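Local coordinates for protein glycerol-3-phosphate dehydrogenase [NAD(+)] (Dunaliella salina, PDB 6IUY) that converts dihydroxyacetone phosphate directly to glycerol by joining an NAD-dependent glycerol-3-phosphate dehydrogenase to a phosphatase domain of the haloacid dehalogenase type, at residues V42-T45 with D49-V52; G53-F58 with E84-K89. All coordinates share one frame; numbering follows the deposited sequence.

Interaction 1: V42-T45 with D49-V52; sequences VDRT and DASV. With MG (magnesium ion), chain F.
Asp43 OD2 takes two donors from Ser51, and they are unequal. The backbone N of Ser51 lies 3.0 Å from OD2 and close to the extension of the CG-OD2 bond, with an N-H...O angle of 166°. The hydroxyl is a weak second donor, with Ser51 OG 3.5 Å from Asp43 OD2; its stronger partner is Arg109. The Asp43 side chain can reach across because CG stands anti to its own carbonyl carbon (chi1 -64°), while the carbonyl O of the same residue turns to the magnesium ion at 2.1 Å. Asp41 and Asp206 supply the other protein ligands of the metal. With an alanine here the carboxylate is gone, which would probably leave the Ser51 amide without its acceptor and the 49-52 segment less firmly tied to the metal loop. Beside this bond, the Arg44 guanidinium receives the methyl of Ala50 over one face. Ala50 CB sits 2.9 Å above the plane, displaced toward the rim and 3.0 Å from Arg44 NH2, a tight fit. The arginine side chain also touches Asp206. Asp41, Asp43 and Thr45, following strand 37-40, fit the DxDx(T/V) signature of a haloacid dehalogenase-type magnesium site.

Interaction 2: G53-F58 with E84-K89; sequences GLLAKF and EDRLAK
Residues 53-58 run out of the short, weakly bonded helix 51-54, whereas 84-88 are the closing part of helix 82-88, and Lys89 is the first residue beyond it. The two backbones stay well apart: their nearest CA atoms, those of Ala56 and Arg86, are 8.8 Å from each other. Within 53-58 the chain is held by a backbone hydrogen bond of 2.8 Å from Lys57 N to Gly53 O. Gly53 has a phi of 141°, at which a CB would be jammed against the carbonyl O of Val52. The gap is bridged by one long side chain. Arg86 leaves its helix with CG anti to the backbone N (chi1 178°), then bends at chi2 (86°), which carries the guanidinium up to the opposing main chain. In sequence these helices fall between strands 37-40 and 127-131, an insertion consistent with the helical cap of phosphatases of the haloacid dehalogenase type. At the guanidinium, Ala56 CB lies over one face, 3.7 Å above the plane and offset toward the rim, while Leu55 CA meets the edge in plane. Leu55 CB is 3.5 Å from Arg86 NH1, and the two side chains cross obliquely. Arg86 NH2 comes within 2.9 Å of Ala56 N; both are donors, so this is no hydrogen bond, and the guanidinium's exact placing is doubtful. Leu55 also packs on Phe100 of helix 94-103, and Ala56 on Ala65 of helix 62-66.

Interactions 1 and 2 follow in series along the chain and share helix 51-54, their centres 12 Å apart. Direct packing joins them at two places: Val52 CA is 3.3 Å from Arg86 NH1, and Asp49 CB is 4.2 Å from Leu54 CD2. The first puts the arginine of interaction 2 against the residue that follows Ser51, whose amide is bonded in interaction 1. The two differ in distance from the metal: interaction 1 supplies a magnesium ligand, whereas Gly53 CA of interaction 2 lies about 9 Å from the nearest atom of the Asp43 side chain and about 13 Å from the magnesium ion. The short helix thus leads from the metal loop into the neighbouring helical region.

Interaction 1: V42-T45 with D49-V52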
loop_
_atom_site.group_PDB
_atom_site.type_symbol
_atom_site.label_atom_id
_atom_site.label_comp_id
_atom_site.label_asym_id
_atom_site.label_seq_id
_atom_site.Cartn_x
_atom_site.Cartn_y
_atom_site.Cartn_z
ATOM N N VAL A 42 -41.186 -25.339 2.057
ATOM C CA VAL A 42 -42.194 -24.556 1.347
ATOM C C VAL A 42 -43.613 -24.897 1.799
ATOM O O VAL A 42 -44.308 -24.073 2.413
ATOM C CB VAL A 42 -42.095 -24.775 -0.172
ATOM C CG1 VAL A 42 -43.300 -24.185 -0.875
ATOM C CG2 VAL A 42 -40.820 -24.160 -0.707
ATOM N N ASP A 43 -44.021 -26.131 1.508
ATOM C CA ASP A 43 -45.386 -26.599 1.744
ATOM C C ASP A 43 -45.835 -26.591 3.209
ATOM O O ASP A 43 -45.391 -27.406 4.024
ATOM C CB ASP A 43 -45.542 -28.005 1.165
ATOM C CG ASP A 43 -45.379 -28.025 -0.343
ATOM O OD1 ASP A 43 -44.303 -28.440 -0.830
ATOM O OD2 ASP A 43 -46.322 -27.596 -1.036
ATOM N N ARG A 44 -46.730 -25.648 3.502
ATOM C CA ARG A 44 -47.392 -25.461 4.801
ATOM C C ARG A 44 -46.501 -24.858 5.892
ATOM O O ARG A 44 -46.903 -24.804 7.060
ATOM C CB ARG A 44 -47.995 -26.780 5.293
ATOM C CG ARG A 44 -49.251 -27.184 4.534
ATOM C CD ARG A 44 -49.846 -28.465 5.109
ATOM N NE ARG A 44 -50.538 -29.269 4.103
ATOM C CZ ARG A 44 -49.916 -30.026 3.203
ATOM N NH1 ARG A 44 -48.588 -30.075 3.175
ATOM N NH2 ARG A 44 -50.620 -30.729 2.325
ATOM N N THR A 45 -45.313 -24.378 5.521
ATOM C CA THR A 45 -44.541 -23.561 6.453
ATOM C C THR A 45 -44.388 -22.150 5.889
ATOM O O THR A 45 -44.516 -21.169 6.617
ATOM C CB THR A 45 -43.156 -24.154 6.752
ATOM O OG1 THR A 45 -42.200 -23.639 5.820
ATOM C CG2 THR A 45 -43.197 -25.666 6.688
ATOM N N ASP A 49 -51.337 -23.033 1.582
ATOM C CA ASP A 49 -51.810 -24.270 0.976
ATOM C C ASP A 49 -50.659 -25.091 0.414
ATOM O O ASP A 49 -49.693 -24.537 -0.111
ATOM C CB ASP A 49 -52.809 -23.969 -0.150
ATOM C CG ASP A 49 -53.985 -23.125 0.312
ATOM O OD1 ASP A 49 -54.509 -23.389 1.415
ATOM O OD2 ASP A 49 -54.388 -22.200 -0.434
ATOM N N ALA A 50 -50.767 -26.412 0.511
ATOM C CA ALA A 50 -49.841 -27.293 -0.192
ATOM C C ALA A 50 -50.000 -27.076 -1.696
ATOM O O ALA A 50 -51.097 -26.773 -2.171
ATOM C CB ALA A 50 -50.090 -28.743 0.175
ATOM N N SER A 51 -48.908 -27.214 -2.442
ATOM C CA SER A 51 -48.941 -26.963 -3.878
ATOM C C SER A 51 -49.743 -28.044 -4.599
ATOM O O SER A 51 -50.648 -27.750 -5.380
ATOM C CB SER A 51 -47.522 -26.891 -4.445
ATOM O OG SER A 51 -46.819 -25.769 -3.937
ATOM N N VAL A 52 -49.394 -29.295 -4.322
ATOM C CA VAL A 52 -50.030 -30.458 -4.932
ATOM C C VAL A 52 -51.404 -30.710 -4.321
ATOM O O VAL A 52 -51.534 -31.364 -3.288
ATOM C CB VAL A 52 -49.150 -31.715 -4.772
ATOM C CG1 VAL A 52 -48.495 -31.736 -3.395
ATOM C CG2 VAL A 52 -49.959 -32.968 -5.016
HETATM MG MG MG F . -44.301 -29.163 4.388
#

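Interaction 2: G53-F58 with E84-K89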
loop_
_atom_site.group_PDB
_atom_site.type_symbol
_atom_site.label_atom_id
_atom_site.label_comp_id
_atom_site.label_asym_id
_atom_site.label_seq_id
_atom_site.Cartn_x
_atom_site.Cartn_y
_atom_site.Cartn_z
ATOM N N GLY A 53 -52.430 -30.177 -4.966
ATOM C CA GLY A 53 -53.765 -30.189 -4.403
ATOM C C GLY A 53 -54.392 -28.855 -4.728
ATOM O O GLY A 53 -55.536 -28.778 -5.179
ATOM N N LEU A 54 -53.624 -27.795 -4.496
ATOM C CA LEU A 54 -53.979 -26.479 -4.994
ATOM C C LEU A 54 -53.912 -26.558 -6.513
ATOM O O LEU A 54 -54.667 -25.905 -7.233
ATOM C CB LEU A 54 -53.035 -25.414 -4.433
ATOM C CG LEU A 54 -53.155 -23.990 -4.974
ATOM C CD1 LEU A 54 -54.593 -23.487 -4.886
ATOM C CD2 LEU A 54 -52.204 -23.068 -4.217
ATOM N N LEU A 55 -52.998 -27.402 -6.975
ATOM C CA LEU A 55 -52.827 -27.708 -8.386
ATOM C C LEU A 55 -53.843 -28.766 -8.806
ATOM O O LEU A 55 -54.223 -28.846 -9.975
ATOM C CB LEU A 55 -51.396 -28.192 -8.639
ATOM C CG LEU A 55 -50.818 -28.305 -10.048
ATOM C CD1 LEU A 55 -51.087 -27.049 -10.852
ATOM C CD2 LEU A 55 -49.328 -28.547 -9.932
ATOM N N ALA A 56 -54.275 -29.576 -7.835
ATOM C CA ALA A 56 -55.319 -30.583 -8.050
ATOM C C ALA A 56 -56.631 -29.902 -8.405
ATOM O O ALA A 56 -57.257 -30.237 -9.409
ATOM C CB ALA A 56 -55.485 -31.460 -6.825
ATOM N N LYS A 57 -57.052 -28.950 -7.578
ATOM C CA LYS A 57 -58.041 -27.975 -8.023
ATOM C C LYS A 57 -57.414 -27.195 -9.176
ATOM O O LYS A 57 -56.188 -27.141 -9.287
ATOM C CB LYS A 57 -58.456 -27.037 -6.893
ATOM C CG LYS A 57 -59.404 -27.651 -5.885
ATOM C CD LYS A 57 -60.530 -26.680 -5.580
ATOM C CE LYS A 57 -59.975 -25.286 -5.319
ATOM N NZ LYS A 57 -61.026 -24.235 -5.387
ATOM N N PHE A 58 -58.239 -26.603 -10.034
ATOM C CA PHE A 58 -57.746 -26.017 -11.282
ATOM C C PHE A 58 -57.417 -27.143 -12.274
ATOM O O PHE A 58 -57.425 -26.933 -13.490
ATOM C CB PHE A 58 -56.521 -25.111 -11.022
ATOM C CG PHE A 58 -55.648 -24.883 -12.232
ATOM C CD1 PHE A 58 -55.738 -23.704 -12.959
ATOM C CD2 PHE A 58 -54.722 -25.840 -12.629
ATOM C CE1 PHE A 58 -54.934 -23.491 -14.067
ATOM C CE2 PHE A 58 -53.924 -25.638 -13.735
ATOM C CZ PHE A 58 -54.027 -24.459 -14.455
ATOM N N GLU A 84 -43.771 -37.372 -6.437
ATOM C CA GLU A 84 -43.384 -38.236 -7.550
ATOM C C GLU A 84 -44.598 -38.829 -8.251
ATOM O O GLU A 84 -44.562 -39.080 -9.455
ATOM C CB GLU A 84 -42.464 -39.365 -7.073
ATOM C CG GLU A 84 -41.082 -38.914 -6.618
ATOM C CD GLU A 84 -40.947 -38.827 -5.099
ATOM O OE1 GLU A 84 -41.943 -38.496 -4.415
ATOM O OE2 GLU A 84 -39.838 -39.099 -4.589
ATOM N N ASP A 85 -45.675 -39.052 -7.502
ATOM C CA ASP A 85 -46.850 -39.706 -8.069
ATOM C C ASP A 85 -47.811 -38.726 -8.725
ATOM O O ASP A 85 -48.304 -38.978 -9.826
ATOM C CB ASP A 85 -47.593 -40.505 -7.005
ATOM C CG ASP A 85 -48.756 -41.284 -7.581
ATOM O OD1 ASP A 85 -49.812 -40.666 -7.839
ATOM O OD2 ASP A 85 -48.610 -42.511 -7.787
ATOM N N ARG A 86 -48.097 -37.626 -8.037
ATOM C CA ARG A 86 -48.919 -36.571 -8.608
ATOM C C ARG A 86 -48.353 -36.126 -9.956
ATOM O O ARG A 86 -49.097 -35.712 -10.843
ATOM C CB ARG A 86 -49.004 -35.384 -7.654
ATOM C CG ARG A 86 -49.806 -34.223 -8.191
ATOM C CD ARG A 86 -51.285 -34.398 -7.894
ATOM N NE ARG A 86 -52.092 -33.527 -8.740
ATOM C CZ ARG A 86 -52.137 -32.203 -8.623
ATOM N NH1 ARG A 86 -51.419 -31.587 -7.690
ATOM N NH2 ARG A 86 -52.898 -31.493 -9.448
ATOM N N LEU A 87 -47.033 -36.213 -10.102
ATOM C CA LEU A 87 -46.386 -35.915 -11.376
ATOM C C LEU A 87 -46.837 -36.954 -12.403
ATOM O O LEU A 87 -47.294 -36.597 -13.493
ATOM C CB LEU A 87 -44.850 -35.894 -11.224
ATOM C CG LEU A 87 -43.904 -35.659 -12.421
ATOM C CD1 LEU A 87 -44.413 -34.581 -13.354
ATOM C CD2 LEU A 87 -42.465 -35.341 -11.977
ATOM N N ALA A 88 -46.742 -38.233 -12.031
ATOM C CA ALA A 88 -47.079 -39.340 -12.927
ATOM C C ALA A 88 -48.484 -39.179 -13.508
ATOM O O ALA A 88 -48.722 -39.522 -14.662
ATOM C CB ALA A 88 -46.946 -40.674 -12.200
ATOM N N LYS A 89 -49.404 -38.642 -12.710
ATOM C CA LYS A 89 -50.744 -38.319 -13.199
ATOM C C LYS A 89 -50.697 -37.099 -14.120
ATOM O O LYS A 89 -50.330 -36.002 -13.680
ATOM C CB LYS A 89 -51.703 -38.066 -12.030
ATOM C CG LYS A 89 -52.734 -39.168 -11.815
ATOM C CD LYS A 89 -52.502 -39.910 -10.503
ATOM C CE LYS A 89 -52.130 -41.368 -10.733
ATOM N NZ LYS A 89 -50.797 -41.504 -11.377
#